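Local coordinates for protein telomeric DNA-binding factor trf1 (Schizosaccharomyces pombe, PDB 6K5S) that probably binds telomeric DNA, and includes a helical domain of the telomere repeat binding factor family, found here in an assembly of two copies, at residues S17-I20 / L21-G25; S64-S68 / S69-M73; L98-F102 / F103-E107; A194-P198 / Q199-N203; S213-A216 / C217-N221. All coordinates share one frame; numbering follows the deposited sequence.

Contact 1 (S17-I20 / L21-G25)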
loop_
_atom_site.group_PDB
_atom_site.type_symbol
_atom_site.label_atom_id
_atom_site.label_comp_id
_atom_site.label_asym_id
_atom_site.label_seq_id
_atom_site.Cartn_x
_atom_site.Cartn_y
_atom_site.Cartn_z
ATOM N N SER A 17 6.773 2.007 5.031
ATOM C CA SER A 17 8.148 2.239 5.451
ATOM C C SER A 17 8.251 2.177 6.961
ATOM O O SER A 17 9.178 1.573 7.502
ATOM C CB SER A 17 8.636 3.606 4.952
ATOM O OG SER A 17 8.612 3.695 3.525
ATOM N N ASN A 18 7.293 2.798 7.646
ATOM C CA ASN A 18 7.271 2.791 9.107
ATOM C C ASN A 18 7.148 1.366 9.649
ATOM O O ASN A 18 7.841 0.990 10.600
ATOM C CB ASN A 18 6.118 3.665 9.606
ATOM C CG ASN A 18 6.359 5.187 9.391
ATOM O OD1 ASN A 18 7.490 5.655 9.263
ATOM N ND2 ASN A 18 5.279 5.954 9.414
ATOM N N ILE A 19 6.277 0.558 9.062
ATOM C CA ILE A 19 6.127 -0.814 9.537
ATOM C C ILE A 19 7.437 -1.583 9.357
ATOM O O ILE A 19 7.896 -2.293 10.261
ATOM C CB ILE A 19 4.950 -1.497 8.819
ATOM C CG1 ILE A 19 3.627 -0.841 9.248
ATOM C CG2 ILE A 19 4.960 -2.986 9.076
ATOM C CD1 ILE A 19 2.421 -1.232 8.371
ATOM N N ILE A 20 8.064 -1.441 8.187
ATOM C CA ILE A 20 9.315 -2.149 7.934
ATOM C C ILE A 20 10.394 -1.703 8.923
ATOM O O ILE A 20 11.124 -2.527 9.492
ATOM C CB ILE A 20 9.741 -1.930 6.468
ATOM C CG1 ILE A 20 8.717 -2.568 5.543
ATOM C CG2 ILE A 20 11.173 -2.441 6.216
ATOM C CD1 ILE A 20 8.857 -2.118 4.110
ATOM N N LEU A 21 10.500 -0.393 9.157
ATOM C CA LEU A 21 11.527 0.102 10.064
ATOM C C LEU A 21 11.321 -0.431 11.475
ATOM O O LEU A 21 12.286 -0.783 12.164
ATOM C CB LEU A 21 11.531 1.622 10.085
ATOM C CG LEU A 21 12.170 2.153 8.811
ATOM C CD1 LEU A 21 11.796 3.639 8.643
ATOM C CD2 LEU A 21 13.662 1.925 8.862
ATOM N N SER A 22 10.072 -0.522 11.907
ATOM C CA SER A 22 9.803 -0.969 13.264
ATOM C C SER A 22 9.869 -2.486 13.389
ATOM O O SER A 22 10.163 -2.995 14.476
ATOM C CB SER A 22 8.450 -0.436 13.728
ATOM O OG SER A 22 7.396 -1.111 13.085
ATOM N N ILE A 23 9.630 -3.228 12.305
ATOM C CA ILE A 23 9.861 -4.668 12.363
ATOM C C ILE A 23 11.355 -4.963 12.343
ATOM O O ILE A 23 11.879 -5.650 13.233
ATOM C CB ILE A 23 9.119 -5.400 11.231
ATOM C CG1 ILE A 23 7.614 -5.378 11.469
ATOM C CG2 ILE A 23 9.586 -6.867 11.151
ATOM C CD1 ILE A 23 6.815 -6.051 10.348
ATOM N N LEU A 24 12.069 -4.430 11.346
ATOM C CA LEU A 24 13.474 -4.748 11.163
ATOM C C LEU A 24 14.395 -3.967 12.086
ATOM O O LEU A 24 15.598 -4.237 12.094
ATOM C CB LEU A 24 13.900 -4.508 9.730
ATOM C CG LEU A 24 13.177 -5.310 8.665
ATOM C CD1 LEU A 24 13.720 -4.857 7.371
ATOM C CD2 LEU A 24 13.430 -6.790 8.858
ATOM N N GLY A 25 13.870 -3.028 12.853
ATOM C CA GLY A 25 14.662 -2.353 13.855
ATOM C C GLY A 25 14.617 -2.988 15.221
ATOM O O GLY A 25 15.184 -2.437 16.164
#

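Contact 2 (S64-S68 / S69-M73)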
loop_
_atom_site.group_PDB
_atom_site.type_symbol
_atom_site.label_atom_id
_atom_site.label_comp_id
_atom_site.label_asym_id
_atom_site.label_seq_id
_atom_site.Cartn_x
_atom_site.Cartn_y
_atom_site.Cartn_z
ATOM N N SER A 64 17.811 1.729 -6.876
ATOM C CA SER A 64 17.803 1.145 -5.544
ATOM C C SER A 64 17.037 2.025 -4.564
ATOM O O SER A 64 16.211 1.520 -3.799
ATOM C CB SER A 64 19.232 0.922 -5.062
ATOM O OG SER A 64 19.856 -0.119 -5.784
ATOM N N PHE A 65 17.279 3.335 -4.587
ATOM C CA PHE A 65 16.701 4.265 -3.628
ATOM C C PHE A 65 15.868 5.329 -4.339
ATOM O O PHE A 65 15.854 5.437 -5.575
ATOM C CB PHE A 65 17.797 4.930 -2.773
ATOM C CG PHE A 65 18.499 3.979 -1.874
ATOM C CD1 PHE A 65 17.969 3.674 -0.626
ATOM C CD2 PHE A 65 19.676 3.356 -2.283
ATOM C CE1 PHE A 65 18.611 2.766 0.208
ATOM C CE2 PHE A 65 20.328 2.444 -1.449
ATOM C CZ PHE A 65 19.801 2.161 -0.204
ATOM N N ILE A 66 15.162 6.113 -3.528
ATOM C CA ILE A 66 14.245 7.144 -4.010
ATOM C C ILE A 66 14.915 8.498 -3.889
ATOM O O ILE A 66 15.351 8.892 -2.793
ATOM C CB ILE A 66 12.935 7.136 -3.219
ATOM C CG1 ILE A 66 12.321 5.748 -3.248
ATOM C CG2 ILE A 66 11.942 8.199 -3.780
ATOM C CD1 ILE A 66 11.079 5.666 -2.431
ATOM N N TYR A 67 14.954 9.230 -4.998
ATOM C CA TYR A 67 15.620 10.525 -5.055
ATOM C C TYR A 67 14.525 11.571 -5.235
ATOM O O TYR A 67 13.996 11.737 -6.337
ATOM C CB TYR A 67 16.650 10.526 -6.172
ATOM C CG TYR A 67 17.642 9.383 -6.051
ATOM C CD1 TYR A 67 18.559 9.346 -5.015
ATOM C CD2 TYR A 67 17.650 8.337 -6.970
ATOM C CE1 TYR A 67 19.464 8.299 -4.891
ATOM C CE2 TYR A 67 18.554 7.284 -6.862
ATOM C CZ TYR A 67 19.464 7.273 -5.823
ATOM O OH TYR A 67 20.376 6.229 -5.717
ATOM N N SER A 68 14.150 12.234 -4.137
ATOM C CA SER A 68 12.922 13.026 -4.153
ATOM C C SER A 68 13.014 14.146 -5.176
ATOM O O SER A 68 12.051 14.414 -5.899
ATOM C CB SER A 68 12.600 13.573 -2.751
ATOM O OG SER A 68 13.684 14.280 -2.152
ATOM N N SER A 69 14.178 14.789 -5.274
ATOM C CA SER A 69 14.344 15.848 -6.261
ATOM C C SER A 69 14.163 15.315 -7.682
ATOM O O SER A 69 13.519 15.966 -8.520
ATOM C CB SER A 69 15.715 16.506 -6.088
ATOM O OG SER A 69 16.752 15.555 -6.260
ATOM N N ALA A 70 14.674 14.107 -7.955
ATOM C CA ALA A 70 14.623 13.563 -9.311
ATOM C C ALA A 70 13.204 13.256 -9.757
ATOM O O ALA A 70 12.931 13.241 -10.961
ATOM C CB ALA A 70 15.465 12.289 -9.425
ATOM N N ILE A 71 12.296 12.984 -8.821
ATOM C CA ILE A 71 10.913 12.669 -9.147
ATOM C C ILE A 71 9.954 13.793 -8.746
ATOM O O ILE A 71 8.738 13.576 -8.695
ATOM C CB ILE A 71 10.484 11.337 -8.517
ATOM C CG1 ILE A 71 10.774 11.352 -7.012
ATOM C CG2 ILE A 71 11.232 10.174 -9.137
ATOM C CD1 ILE A 71 10.244 10.120 -6.304
ATOM N N GLY A 72 10.464 14.986 -8.449
ATOM C CA GLY A 72 9.578 16.109 -8.187
ATOM C C GLY A 72 8.777 15.998 -6.910
ATOM O O GLY A 72 7.662 16.524 -6.837
ATOM N N MET A 73 9.317 15.329 -5.898
ATOM C CA MET A 73 8.667 15.188 -4.596
ATOM C C MET A 73 9.240 16.285 -3.697
ATOM O O MET A 73 10.312 16.122 -3.106
ATOM C CB MET A 73 8.905 13.784 -4.043
ATOM C CG MET A 73 8.012 12.745 -4.701
ATOM S SD MET A 73 6.250 12.740 -4.325
ATOM C CE MET A 73 5.753 12.884 -6.075
HETATM O O HOH W 1 13.031 17.095 -2.919
#

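Contact 3 (L98-F102 / F103-E107)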
loop_
_atom_site.group_PDB
_atom_site.type_symbol
_atom_site.label_atom_id
_atom_site.label_comp_id
_atom_site.label_asym_id
_atom_site.label_seq_id
_atom_site.Cartn_x
_atom_site.Cartn_y
_atom_site.Cartn_z
ATOM N N LEU A 98 15.251 -7.086 0.538
ATOM C CA LEU A 98 15.409 -6.489 -0.775
ATOM C C LEU A 98 16.797 -6.838 -1.278
ATOM O O LEU A 98 17.722 -7.014 -0.480
ATOM C CB LEU A 98 15.246 -4.965 -0.739
ATOM C CG LEU A 98 13.864 -4.373 -0.449
ATOM C CD1 LEU A 98 13.948 -2.836 -0.347
ATOM C CD2 LEU A 98 12.879 -4.810 -1.536
ATOM N N GLN A 99 16.917 -6.921 -2.603
ATOM C CA GLN A 99 18.139 -7.325 -3.298
ATOM C C GLN A 99 18.845 -6.069 -3.801
ATOM O O GLN A 99 18.664 -5.639 -4.943
ATOM C CB GLN A 99 17.818 -8.280 -4.446
ATOM C CG GLN A 99 17.458 -9.686 -3.971
ATOM C CD GLN A 99 18.507 -10.263 -3.040
ATOM O OE1 GLN A 99 18.291 -10.368 -1.828
ATOM N NE2 GLN A 99 19.660 -10.635 -3.599
ATOM N N ILE A 100 19.672 -5.487 -2.940
ATOM C CA ILE A 100 20.435 -4.293 -3.272
ATOM C C ILE A 100 21.890 -4.566 -2.910
ATOM O O ILE A 100 22.208 -4.853 -1.753
ATOM C CB ILE A 100 19.882 -3.047 -2.555
ATOM C CG1 ILE A 100 18.410 -2.875 -2.951
ATOM C CG2 ILE A 100 20.694 -1.808 -2.910
ATOM C CD1 ILE A 100 17.690 -1.703 -2.312
ATOM N N GLY A 101 22.753 -4.527 -3.907
ATOM C CA GLY A 101 24.125 -4.940 -3.706
ATOM C C GLY A 101 24.896 -3.954 -2.853
ATOM O O GLY A 101 24.506 -2.800 -2.671
ATOM N N PHE A 102 26.000 -4.440 -2.291
ATOM C CA PHE A 102 26.812 -3.602 -1.416
ATOM C C PHE A 102 27.359 -2.381 -2.144
ATOM O O PHE A 102 27.515 -1.323 -1.529
ATOM C CB PHE A 102 27.968 -4.409 -0.828
ATOM C CG PHE A 102 27.607 -5.185 0.402
ATOM C CD1 PHE A 102 27.360 -4.537 1.603
ATOM C CD2 PHE A 102 27.550 -6.573 0.366
ATOM C CE1 PHE A 102 27.042 -5.262 2.758
ATOM C CE2 PHE A 102 27.252 -7.304 1.520
ATOM C CZ PHE A 102 26.979 -6.645 2.711
ATOM N N PHE A 103 27.636 -2.492 -3.444
ATOM C CA PHE A 103 28.092 -1.322 -4.187
ATOM C C PHE A 103 27.078 -0.189 -4.083
ATOM O O PHE A 103 27.460 0.969 -3.891
ATOM C CB PHE A 103 28.343 -1.672 -5.660
ATOM C CG PHE A 103 28.660 -0.472 -6.525
ATOM C CD1 PHE A 103 27.645 0.344 -7.027
ATOM C CD2 PHE A 103 29.975 -0.144 -6.811
ATOM C CE1 PHE A 103 27.946 1.455 -7.805
ATOM C CE2 PHE A 103 30.282 0.957 -7.583
ATOM C CZ PHE A 103 29.264 1.763 -8.080
ATOM N N HIS A 104 25.778 -0.507 -4.201
ATOM C CA HIS A 104 24.752 0.526 -4.150
ATOM C C HIS A 104 24.514 1.015 -2.735
ATOM O O HIS A 104 24.164 2.187 -2.548
ATOM C CB HIS A 104 23.431 0.021 -4.732
ATOM C CG HIS A 104 23.434 -0.058 -6.220
ATOM N ND1 HIS A 104 23.204 -1.233 -6.901
ATOM C CD2 HIS A 104 23.692 0.881 -7.160
ATOM C CE1 HIS A 104 23.293 -1.008 -8.202
ATOM N NE2 HIS A 104 23.588 0.266 -8.385
ATOM N N LEU A 105 24.637 0.131 -1.742
ATOM C CA LEU A 105 24.532 0.571 -0.355
ATOM C C LEU A 105 25.615 1.601 -0.035
ATOM O O LEU A 105 25.341 2.657 0.550
ATOM C CB LEU A 105 24.612 -0.632 0.588
ATOM C CG LEU A 105 23.457 -1.629 0.466
ATOM C CD1 LEU A 105 23.515 -2.682 1.552
ATOM C CD2 LEU A 105 22.115 -0.920 0.470
ATOM N N ASN A 106 26.848 1.319 -0.444
ATOM C CA ASN A 106 27.952 2.247 -0.204
ATOM C C ASN A 106 27.756 3.572 -0.935
ATOM O O ASN A 106 27.942 4.637 -0.349
ATOM C CB ASN A 106 29.273 1.614 -0.619
ATOM C CG ASN A 106 30.428 2.563 -0.455
ATOM O OD1 ASN A 106 30.712 3.016 0.646
ATOM N ND2 ASN A 106 31.073 2.905 -1.554
ATOM N N GLU A 107 27.397 3.520 -2.225
ATOM C CA GLU A 107 27.278 4.742 -3.023
ATOM C C GLU A 107 26.198 5.674 -2.483
ATOM O O GLU A 107 26.325 6.896 -2.584
ATOM C CB GLU A 107 26.966 4.381 -4.481
ATOM C CG GLU A 107 26.712 5.563 -5.398
ATOM C CD GLU A 107 26.777 5.165 -6.870
ATOM O OE1 GLU A 107 25.730 4.747 -7.416
ATOM O OE2 GLU A 107 27.876 5.242 -7.462
HETATM O O HOH W 2 21.786 -3.817 -6.549
#

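Contact 4 (A194-P198 / Q199-N203)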
loop_
_atom_site.group_PDB
_atom_site.type_symbol
_atom_site.label_atom_id
_atom_site.label_comp_id
_atom_site.label_asym_id
_atom_site.label_seq_id
_atom_site.Cartn_x
_atom_site.Cartn_y
_atom_site.Cartn_z
ATOM N N ALA A 194 43.971 -4.073 3.880
ATOM C CA ALA A 194 44.843 -4.498 2.791
ATOM C C ALA A 194 45.958 -5.403 3.306
ATOM O O ALA A 194 46.302 -6.401 2.662
ATOM C CB ALA A 194 45.421 -3.280 2.072
ATOM N N ASN A 195 46.506 -5.087 4.470
ATOM C CA ASN A 195 47.625 -5.815 5.064
ATOM C C ASN A 195 47.208 -6.988 5.945
ATOM O O ASN A 195 48.085 -7.669 6.487
ATOM C CB ASN A 195 48.482 -4.862 5.897
ATOM C CG ASN A 195 49.050 -3.731 5.077
ATOM O OD1 ASN A 195 49.034 -2.573 5.495
ATOM N ND2 ASN A 195 49.549 -4.061 3.897
ATOM N N PHE A 196 45.910 -7.243 6.111
ATOM C CA PHE A 196 45.492 -8.347 6.966
ATOM C C PHE A 196 45.773 -9.688 6.307
ATOM O O PHE A 196 45.671 -9.844 5.090
ATOM C CB PHE A 196 44.006 -8.278 7.305
ATOM C CG PHE A 196 43.598 -9.262 8.374
ATOM C CD1 PHE A 196 43.699 -8.923 9.711
ATOM C CD2 PHE A 196 43.151 -10.531 8.039
ATOM C CE1 PHE A 196 43.335 -9.817 10.699
ATOM C CE2 PHE A 196 42.789 -11.428 9.023
ATOM C CZ PHE A 196 42.881 -11.073 10.354
ATOM N N SER A 197 46.107 -10.671 7.134
ATOM C CA SER A 197 46.382 -11.994 6.633
ATOM C C SER A 197 46.028 -12.956 7.755
ATOM O O SER A 197 46.422 -12.706 8.903
ATOM C CB SER A 197 47.846 -12.170 6.233
ATOM O OG SER A 197 48.115 -13.515 5.883
ATOM N N PRO A 198 45.290 -14.042 7.471
ATOM C CA PRO A 198 44.754 -14.391 6.152
ATOM C C PRO A 198 43.464 -13.624 5.817
ATOM O O PRO A 198 42.608 -13.450 6.675
ATOM C CB PRO A 198 44.465 -15.885 6.284
ATOM C CG PRO A 198 44.078 -16.040 7.724
ATOM C CD PRO A 198 44.891 -15.017 8.504
ATOM N N GLN A 199 43.332 -13.212 4.561
ATOM C CA GLN A 199 42.186 -12.413 4.135
ATOM C C GLN A 199 40.862 -13.120 4.404
ATOM O O GLN A 199 39.875 -12.479 4.784
ATOM C CB GLN A 199 42.330 -12.081 2.654
ATOM C CG GLN A 199 43.337 -11.008 2.386
ATOM C CD GLN A 199 42.796 -9.624 2.717
ATOM O OE1 GLN A 199 41.696 -9.276 2.312
ATOM N NE2 GLN A 199 43.572 -8.836 3.456
ATOM N N GLU A 200 40.828 -14.444 4.241
ATOM C CA GLU A 200 39.587 -15.181 4.433
ATOM C C GLU A 200 39.094 -15.108 5.877
ATOM O O GLU A 200 37.913 -15.369 6.144
ATOM C CB GLU A 200 39.790 -16.627 3.989
ATOM C CG GLU A 200 40.472 -16.759 2.599
ATOM C CD GLU A 200 41.994 -16.923 2.681
ATOM O OE1 GLU A 200 42.472 -18.084 2.610
ATOM O OE2 GLU A 200 42.722 -15.901 2.802
ATOM N N ALA A 201 39.957 -14.735 6.810
ATOM C CA ALA A 201 39.567 -14.597 8.206
ATOM C C ALA A 201 38.880 -13.276 8.513
ATOM O O ALA A 201 38.445 -13.077 9.656
ATOM C CB ALA A 201 40.793 -14.733 9.117
ATOM N N LEU A 202 38.786 -12.361 7.547
ATOM C CA LEU A 202 38.314 -11.020 7.882
ATOM C C LEU A 202 36.873 -11.039 8.387
ATOM O O LEU A 202 36.504 -10.232 9.243
ATOM C CB LEU A 202 38.472 -10.088 6.681
ATOM C CG LEU A 202 39.870 -9.446 6.641
ATOM C CD1 LEU A 202 40.083 -8.635 5.364
ATOM C CD2 LEU A 202 40.155 -8.596 7.878
ATOM N N ASN A 203 36.057 -11.976 7.917
ATOM C CA ASN A 203 34.678 -11.985 8.383
ATOM C C ASN A 203 34.552 -12.469 9.822
ATOM O O ASN A 203 33.546 -12.178 10.472
ATOM C CB ASN A 203 33.822 -12.845 7.472
ATOM C CG ASN A 203 34.313 -14.264 7.398
ATOM O OD1 ASN A 203 35.104 -14.709 8.232
ATOM N ND2 ASN A 203 33.852 -14.988 6.390
#

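Contact 5 (S213-A216 / C217-N221)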
loop_
_atom_site.group_PDB
_atom_site.type_symbol
_atom_site.label_atom_id
_atom_site.label_comp_id
_atom_site.label_asym_id
_atom_site.label_seq_id
_atom_site.Cartn_x
_atom_site.Cartn_y
_atom_site.Cartn_z
ATOM N N SER A 213 23.893 -5.611 14.053
ATOM C CA SER A 213 23.508 -5.004 15.321
ATOM C C SER A 213 23.873 -3.524 15.357
ATOM O O SER A 213 23.113 -2.704 15.881
ATOM C CB SER A 213 24.165 -5.758 16.477
ATOM O OG SER A 213 23.351 -5.704 17.636
ATOM N N GLU A 214 25.014 -3.156 14.771
ATOM C CA GLU A 214 25.374 -1.746 14.706
ATOM C C GLU A 214 24.324 -0.945 13.945
ATOM O O GLU A 214 23.897 0.124 14.394
ATOM C CB GLU A 214 26.743 -1.565 14.043
ATOM C CG GLU A 214 27.915 -2.279 14.703
ATOM C CD GLU A 214 28.393 -1.602 15.968
ATOM O OE1 GLU A 214 28.106 -0.397 16.142
ATOM O OE2 GLU A 214 29.061 -2.279 16.786
ATOM N N ILE A 215 23.911 -1.433 12.771
ATOM C CA ILE A 215 23.111 -0.592 11.886
ATOM C C ILE A 215 21.681 -0.489 12.394
ATOM O O ILE A 215 21.065 0.583 12.340
ATOM C CB ILE A 215 23.173 -1.102 10.432
ATOM C CG1 ILE A 215 22.604 -0.051 9.480
ATOM C CG2 ILE A 215 22.396 -2.396 10.257
ATOM C CD1 ILE A 215 23.522 1.112 9.268
ATOM N N ALA A 216 21.132 -1.584 12.920
ATOM C CA ALA A 216 19.754 -1.538 13.400
ATOM C C ALA A 216 19.637 -0.604 14.593
ATOM O O ALA A 216 18.743 0.251 14.637
ATOM C CB ALA A 216 19.266 -2.939 13.754
ATOM N N CYS A 217 20.563 -0.730 15.549
ATOM C CA CYS A 217 20.603 0.169 16.698
ATOM C C CYS A 217 20.663 1.629 16.269
ATOM O O CYS A 217 19.910 2.464 16.781
ATOM C CB CYS A 217 21.793 -0.172 17.586
ATOM S SG CYS A 217 21.578 -1.715 18.500
ATOM N N TYR A 218 21.551 1.963 15.326
ATOM C CA TYR A 218 21.564 3.336 14.827
ATOM C C TYR A 218 20.207 3.716 14.263
ATOM O O TYR A 218 19.657 4.771 14.588
ATOM C CB TYR A 218 22.639 3.544 13.755
ATOM C CG TYR A 218 22.592 4.939 13.166
ATOM C CD1 TYR A 218 21.676 5.273 12.177
ATOM C CD2 TYR A 218 23.465 5.928 13.598
ATOM C CE1 TYR A 218 21.616 6.548 11.649
ATOM C CE2 TYR A 218 23.415 7.210 13.065
ATOM C CZ TYR A 218 22.488 7.511 12.095
ATOM O OH TYR A 218 22.424 8.780 11.554
ATOM N N ILE A 219 19.687 2.900 13.348
ATOM C CA ILE A 219 18.467 3.276 12.649
ATOM C C ILE A 219 17.305 3.310 13.629
ATOM O O ILE A 219 16.405 4.153 13.514
ATOM C CB ILE A 219 18.222 2.326 11.459
ATOM C CG1 ILE A 219 19.054 2.787 10.260
ATOM C CG2 ILE A 219 16.764 2.299 11.057
ATOM C CD1 ILE A 219 19.058 1.817 9.083
ATOM N N HIS A 220 17.335 2.443 14.635
ATOM C CA HIS A 220 16.370 2.532 15.716
ATOM C C HIS A 220 16.646 3.785 16.533
ATOM O O HIS A 220 15.907 4.768 16.435
ATOM C CB HIS A 220 16.422 1.290 16.607
ATOM C CG HIS A 220 15.097 0.915 17.199
ATOM N ND1 HIS A 220 14.937 0.635 18.540
ATOM C CD2 HIS A 220 13.873 0.777 16.634
ATOM C CE1 HIS A 220 13.669 0.340 18.776
ATOM N NE2 HIS A 220 13.003 0.418 17.637
ATOM N N ASN A 221 17.722 3.774 17.319
ATOM C CA ASN A 221 17.992 4.861 18.262
ATOM C C ASN A 221 18.240 6.227 17.600
ATOM O O ASN A 221 18.635 7.142 18.335
ATOM C CB ASN A 221 19.176 4.474 19.140
ATOM C CG ASN A 221 18.995 3.116 19.779
ATOM O OD1 ASN A 221 18.475 2.187 19.149
ATOM N ND2 ASN A 221 19.405 2.991 21.039
#

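Contact 1 (S17-I20 / L21-G25)
Ile19 O is gripped by two donors. Ile23 N reaches Ile19 O at 2.8 Å, nearly in line with the C=O bond. Ser22 OG gives Ile19 O a second hydrogen bond at 3.1 Å, coming in from the flank, with a C=O...OG angle of 113°. The motif is plain alpha-helix, near the C-terminal end of helix 10-24. Ser22 can fold back on its own helix because OG lies between the backbone N and the carbonyl carbon (chi1 73°), which carries it over the preceding turn. The hydroxyl of this buried serine is thus satisfied by a main-chain oxygen. The i to i+4 bonds continue on both sides, with Leu21 N on Ser17 O at 2.9 Å and Leu24 N on Ile20 O at 2.8 Å.

Two aliphatic pairs run along the helix, the members of each one turn apart. In each pair the side chains lie alongside one another and point the same way. Ile19 CG2 meets Ile23 CD1 at 3.8 Å. These two isoleucines also pack against the second subunit, Ile19 on its Leu9 and Ile23 on its Leu3. This is consistent with a role for the helix in the dimer interface, as in other members of the family. The other pair serves the subunit's own core: Ile20 packs on Val49, Met50 and Phe53 of helix 41-60, and Leu24 on Leu91 of helix 76-94. Within that pair, Ile20 CG2 touches Leu24 CD1 at 3.7 Å.

Contact 2 (S64-S68 / S69-M73)
Ile71 holds CG1 between its backbone N and carbonyl carbon (chi1 53°), while Ile66 has CG2 anti to its own backbone N. These torsions bring Ile71 CD1 to Ile66 CG2 at 3.6 Å, and the two side chains cross obliquely. The same bend lays Ile71 CG1 over Tyr67 O at 3.3 Å.

The backbone of 68-73 forms a Schellman motif in the loop between helices 41-60 and 76-94. Met73 N bonds to Ser68 O at 2.9 Å, and inside it Gly72 N bonds to Ser69 O at 3.2 Å. Gly72 has the positive phi (68°) that marks this turn. Ile71 N also bonds to Ser68 O, so that oxygen has two donors, which approach from opposite faces of the carbonyl plane. Outside the ring of bonds, Ser68 CB rests against Met73 CB at 3.9 Å. A water joins Ser68 OG to Met73 O, donating to the carbonyl.

Replacing Ile71 by an alanine would probably leave Ile66 CG2 without its partner and open a gap above Tyr67 O. Ile71 and Met73 also pack on Arg6 of helix 4-8, and Tyr67 OH bonds to Asn108.

The main chain and one water thus supply the polar bonds across this contact, so the fold of the turn rests mainly on its backbone, while the isoleucine pair adds apolar packing between the turn and the residues leading into it.

Contact 3 (L98-F102 / F103-E107)
The His104 ring meets Gly101 at its edge, where Gly101 N lies near the ring plane. A water bridges the two: it accepts from Gly101 N at 2.9 Å and lies 3.0 Å from His104 ND1. One face of the imidazole has Phe103 CD1 over its rim. His104 CD2 in turn lies in plane at the edge of the Phe103 ring. The Phe102 ring is met obliquely by Leu105 CD1, which comes within 4.3 Å of Phe102 CD1. That phenylalanine also packs on Gln134, Ala135 and Ser138 of helix 122-141.

Gly101 is the N-cap residue of helix 102-113. Gly101 O accepts from Leu105 N at 3.1 Å, with the donor in the carbonyl plane, and more weakly from His104 N. Asn106 N then bonds to Phe102 O at 2.9 Å, a nearly straight bond (169° at the hydrogen). The bridging water ties the N-H of the cap residue to the first turn.

Ile100, just before the cap, lies across the start of the helix. Its CG2 is anti to the backbone N and touches both His104 CB and Leu105 CD2, each at 3.8 Å. In both pairs the side chains cross at about a right angle. Leu105 reaches on to Phe90 of helix 76-94 and to Phe65. A serine in place of Leu105 would probably leave Ile100 CG2 and the Phe102 ring each short of a methyl neighbour and open a gap beside Phe90. Asn106 OD1 bonds to Lys132 NZ, linking this end of the helix to helix 122-141.

Contact 4 (A194-P198 / Q199-N203)
Leu202 CD2 sits over one face of the Phe196 ring, 3.8 Å from its centroid and 23° off the ring normal. This is a CH-pi contact, and the nearest ring atom to Leu202 CD2 is Phe196 CG at 3.5 Å. The leucine and the phenylalanine run antiparallel, one over the other. At the edge of the ring, Ala201 CB touches Phe196 CE2 at 3.9 Å. Ala201 CB also meets Pro198 CG at 3.8 Å, so it touches both the aromatic ring and the proline. Phe196 CG is anti to the backbone N (chi1 -170°), which lays the ring across the start of the next helical turn.

The backbone doubles back between these groups. The peptide bond before Pro198 is cis, and residues 196-199 make a type VI turn that joins helix 177-195 to the 3-10 turn 199-201, which leads into helix 202-205. Pro198 O starts the 3-10 turn by accepting from Ala201 N at 2.9 Å, with the donor well above the carbonyl plane.

Gln199 reaches back across the turn. Its chain bends at chi2 (-77°), and Gln199 NE2 comes back to Phe196 O at 2.8 Å, tilted out of the carbonyl plane. The amide has further partners that fix its rotation: NE2 also bonds to Leu193 O, and OE1 bonds to Tyr136 OH of helix 122-141. Leu202 packs on that same tyrosine and on Ile137. Lys147 NZ bonds to Ala194 O at the end of helix 177-195, and its side chain lies against Gln199.

Contact 5 (S213-A216 / C217-N221)
Ile219 leans back along its own helix onto Ile215. Ile219 CB lies 3.4 Å from Ile215 O. Ile219 CG1, anti to its carbonyl carbon (chi1 -82°), passes Ile215 O at 3.6 Å. At the tip, Ile219 CD1 meets Ile215 CG1 at 4.0 Å. The two isoleucines run alongside each other in the same direction.

The motif is a regular turn of helix 208-222. Ile219 N bonds to Ile215 O at 2.9 Å, so one carbonyl takes the N-H of the residue whose side chain runs past it. Tyr218 N bonds to Glu214 O at 3.1 Å, and Cys217 N to Ser213 O at 3.2 Å. Cys217 CB also rests on Ser213 O, at 3.3 Å.

Both isoleucines pack on Phe113 of helix 102-113. Ile215 adds Leu127 of helix 122-141, and Ile219 adds Leu87 and Leu91 of helix 76-94. Tyr218 OH bonds to Gln124 NE2, while Glu214 forms a salt bridge with Lys210 one turn back.

The chemistry thus differs round the helix: the aliphatic pair is buried among three neighbouring helices, whereas the charged pair stays within helix 208-222 itself.

Overall arrangement
The five contacts follow one another along a single all-helical chain, all within the helical domain of the telomere repeat binding factor family. Contacts 1 and 5 lie on helices 10-24 and 208-222, far apart in sequence. Their centres are 12 Å apart and they touch: Leu21 CD2 meets Ile219 CG2, so the two ends of the chain pack together. Contacts 2 and 3 also touch. Ser64 and Phe65 rest on Ile100, His104 and Leu105, setting the loop before helix 76-94 against the start of helix 102-113. Contact 4 stands apart, its centre about 34 Å from that of contact 1, across the chain's centre. Contact 1 alone reaches the second subunit.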